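Putative outer membrane protein (LpxR) (PDB 3FID) is a lipid A deacylase of the outer membrane, a zinc-binding beta-barrel enzyme that modifies lipopolysaccharide. Local coordinates at residues A[114-119]-A[130-136]. Residues are numbered along the deposited sequence; the frame is centred on the assembly and turned at random.
Sequences GQEVQN and YPAWQDQ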
loop_
_atom_site.group_PDB
_atom_site.type_symbol
_atom_site.label_atom_id
_atom_site.label_comp_id
_atom_site.label_asym_id
_atom_site.label_seq_id
_atom_site.Cartn_x
_atom_site.Cartn_y
_atom_site.Cartn_z
ATOM N N GLY A 114 12.231 9.059 7.620
ATOM C CA GLY A 114 12.752 8.279 6.476
ATOM C C GLY A 114 14.271 8.234 6.349
ATOM O O GLY A 114 14.839 7.156 6.137
ATOM N N GLN A 115 14.939 9.391 6.473
ATOM C CA GLN A 115 16.427 9.399 6.452
ATOM C C GLN A 115 17.009 8.520 7.548
ATOM O O GLN A 115 17.967 7.774 7.325
ATOM C CB GLN A 115 16.972 10.820 6.603
ATOM C CG GLN A 115 18.509 10.929 6.628
ATOM C CD GLN A 115 18.970 12.377 6.597
ATOM O OE1 GLN A 115 18.287 13.269 7.111
ATOM N NE2 GLN A 115 20.130 12.624 5.961
ATOM N N GLU A 116 16.446 8.617 8.752
ATOM C CA GLU A 116 16.956 7.865 9.902
ATOM C C GLU A 116 16.828 6.364 9.673
ATOM O O GLU A 116 17.791 5.652 9.820
ATOM C CB GLU A 116 16.236 8.292 11.190
ATOM C CG GLU A 116 16.560 9.737 11.667
ATOM C CD GLU A 116 15.642 10.822 11.073
ATOM O OE1 GLU A 116 15.023 10.625 9.994
ATOM O OE2 GLU A 116 15.549 11.910 11.687
ATOM N N VAL A 117 15.642 5.908 9.259
ATOM C CA VAL A 117 15.376 4.489 9.030
ATOM C C VAL A 117 16.210 3.911 7.896
ATOM O O VAL A 117 16.818 2.830 8.049
ATOM C CB VAL A 117 13.867 4.217 8.793
ATOM C CG1 VAL A 117 13.623 2.808 8.262
ATOM C CG2 VAL A 117 13.086 4.432 10.095
ATOM N N GLN A 118 16.238 4.612 6.758
ATOM C CA GLN A 118 17.009 4.124 5.602
ATOM C C GLN A 118 18.506 4.165 5.835
ATOM O O GLN A 118 19.184 3.199 5.539
ATOM C CB GLN A 118 16.646 4.847 4.295
ATOM C CG GLN A 118 17.155 4.058 3.053
ATOM C CD GLN A 118 16.967 4.824 1.753
ATOM O OE1 GLN A 118 17.581 5.885 1.535
ATOM N NE2 GLN A 118 16.144 4.273 0.867
ATOM N N ASN A 119 19.015 5.257 6.404
ATOM C CA ASN A 119 20.435 5.319 6.755
ATOM C C ASN A 119 20.845 4.167 7.693
ATOM O O ASN A 119 21.906 3.538 7.521
ATOM C CB ASN A 119 20.784 6.662 7.393
ATOM C CG ASN A 119 20.970 7.780 6.379
ATOM O OD1 ASN A 119 20.680 7.631 5.198
ATOM N ND2 ASN A 119 21.430 8.922 6.856
ATOM N N TYR A 130 22.339 7.609 1.104
ATOM C CA TYR A 130 21.986 8.485 -0.008
ATOM C C TYR A 130 21.917 9.912 0.515
ATOM O O TYR A 130 21.062 10.230 1.353
ATOM C CB TYR A 130 20.647 8.082 -0.620
ATOM C CG TYR A 130 20.611 6.724 -1.277
ATOM C CD1 TYR A 130 19.494 5.903 -1.122
ATOM C CD2 TYR A 130 21.658 6.265 -2.083
ATOM C CE1 TYR A 130 19.417 4.647 -1.740
ATOM C CE2 TYR A 130 21.586 5.006 -2.703
ATOM C CZ TYR A 130 20.466 4.208 -2.517
ATOM O OH TYR A 130 20.364 2.946 -3.098
ATOM N N PRO A 131 22.841 10.781 0.041
ATOM C CA PRO A 131 22.943 12.145 0.581
ATOM C C PRO A 131 21.731 13.052 0.330
ATOM O O PRO A 131 21.522 13.985 1.089
ATOM C CB PRO A 131 24.223 12.703 -0.087
ATOM C CG PRO A 131 24.356 11.887 -1.360
ATOM C CD PRO A 131 23.877 10.504 -0.985
ATOM N N ALA A 132 20.934 12.773 -0.703
ATOM C CA ALA A 132 19.799 13.665 -1.054
ATOM C C ALA A 132 18.661 13.650 -0.046
ATOM O O ALA A 132 17.681 14.372 -0.203
ATOM C CB ALA A 132 19.290 13.412 -2.488
ATOM N N TRP A 133 18.791 12.837 1.007
ATOM C CA TRP A 133 17.893 12.952 2.150
ATOM C C TRP A 133 17.957 14.360 2.773
ATOM O O TRP A 133 17.006 14.797 3.371
ATOM C CB TRP A 133 18.187 11.860 3.194
ATOM C CG TRP A 133 17.465 10.576 2.923
ATOM C CD1 TRP A 133 18.016 9.367 2.555
ATOM C CD2 TRP A 133 16.049 10.359 3.029
ATOM N NE1 TRP A 133 17.021 8.417 2.416
ATOM C CE2 TRP A 133 15.808 8.995 2.701
ATOM C CE3 TRP A 133 14.969 11.177 3.383
ATOM C CZ2 TRP A 133 14.511 8.427 2.703
ATOM C CZ3 TRP A 133 13.676 10.623 3.377
ATOM C CH2 TRP A 133 13.462 9.250 3.019
ATOM N N GLN A 134 19.079 15.076 2.603
ATOM C CA GLN A 134 19.213 16.463 3.084
ATOM C C GLN A 134 18.247 17.384 2.348
ATOM O O GLN A 134 17.869 18.429 2.864
ATOM C CB GLN A 134 20.683 16.985 2.948
ATOM C CG GLN A 134 21.219 17.078 1.526
ATOM C CD GLN A 134 22.726 17.433 1.429
ATOM O OE1 GLN A 134 23.261 18.199 2.252
ATOM N NE2 GLN A 134 23.400 16.892 0.411
ATOM N N ASP A 135 17.887 16.999 1.122
ATOM C CA ASP A 135 16.969 17.789 0.298
ATOM C C ASP A 135 15.580 17.120 0.190
ATOM O O ASP A 135 14.868 17.282 -0.806
ATOM C CB ASP A 135 17.621 18.039 -1.088
ATOM C CG ASP A 135 16.968 19.173 -1.851
ATOM O OD1 ASP A 135 16.403 20.089 -1.212
ATOM O OD2 ASP A 135 17.053 19.151 -3.099
ATOM N N GLN A 136 15.199 16.348 1.222
ATOM C CA GLN A 136 13.878 15.685 1.249
ATOM C C GLN A 136 12.705 16.667 1.272
ATOM O O GLN A 136 12.895 17.858 1.524
ATOM C CB GLN A 136 13.801 14.686 2.425
ATOM C CG GLN A 136 13.751 15.290 3.854
ATOM C CD GLN A 136 13.654 14.191 4.900
ATOM O OE1 GLN A 136 12.707 13.424 4.894
ATOM N NE2 GLN A 136 14.651 14.100 5.786
HETATM O O HOH W 1 11.414 11.631 6.565
HETATM O O HOH W 2 14.065 11.948 7.840
HETATM O O HOH W 3 21.473 10.454 4.077
HETATM O O HOH W 4 17.125 15.613 6.363
HETATM O O HOH W 5 20.427 6.335 2.704
#
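At one end of the LpxR beta-barrel, the loop between strands 97-108 and 140-157 carries helix 114-125 and then doubles back, so that Trp-133, on a 3-10 turn (131-134), lays its indole flat against the first turn of that helix. Gln-115 CA sits over the five-membered ring, 3.8 Å from its centroid and 18° off the normal, a CH-pi contact, while Gly-114 covers the same face nearer the rim, its C 3.6 Å from Trp-133 CH2. With CG anti to the backbone N (chi1 179°), the extended chain of Gln-115 runs past Trp-133 in the opposite direction and brings NE2 to 3.5 Å from Trp-133 CB.

At its edge the indole makes one direct hydrogen bond, Trp-133 NE1 to Gln-118 OE1 (2.7 Å), nearly straight at 172°. The acceptor lies in the ring plane. The Gln-118 amide is turned almost perpendicular to the indole, and the N-H reaches OE1 from above the carbonyl plane, not along a lone pair. The same OE1 faces the edge of the Tyr-130 ring, 3.3 Å from CD1, and accepts from a water that also bonds Asn-119 OD1 and Tyr-130 N. A second water ties Gln-115 OE1 to Trp-133 O and Gln-136 NE2; another accepts from Gly-114 N and may donate to Gln-136 OE1.

Gln-118 lies beside a zinc site, its side chain about 5 Å from the ion. Trp-133 also meets Phe-79, in a loop, and Ile-59 of strand 49-60, His-122 farther along the helix packs edge-to-face with Tyr-130, and Asp-135 bonds Ala-72, Gln-240 and Thr-241, the latter two between helix 232-235 and strand 251-263.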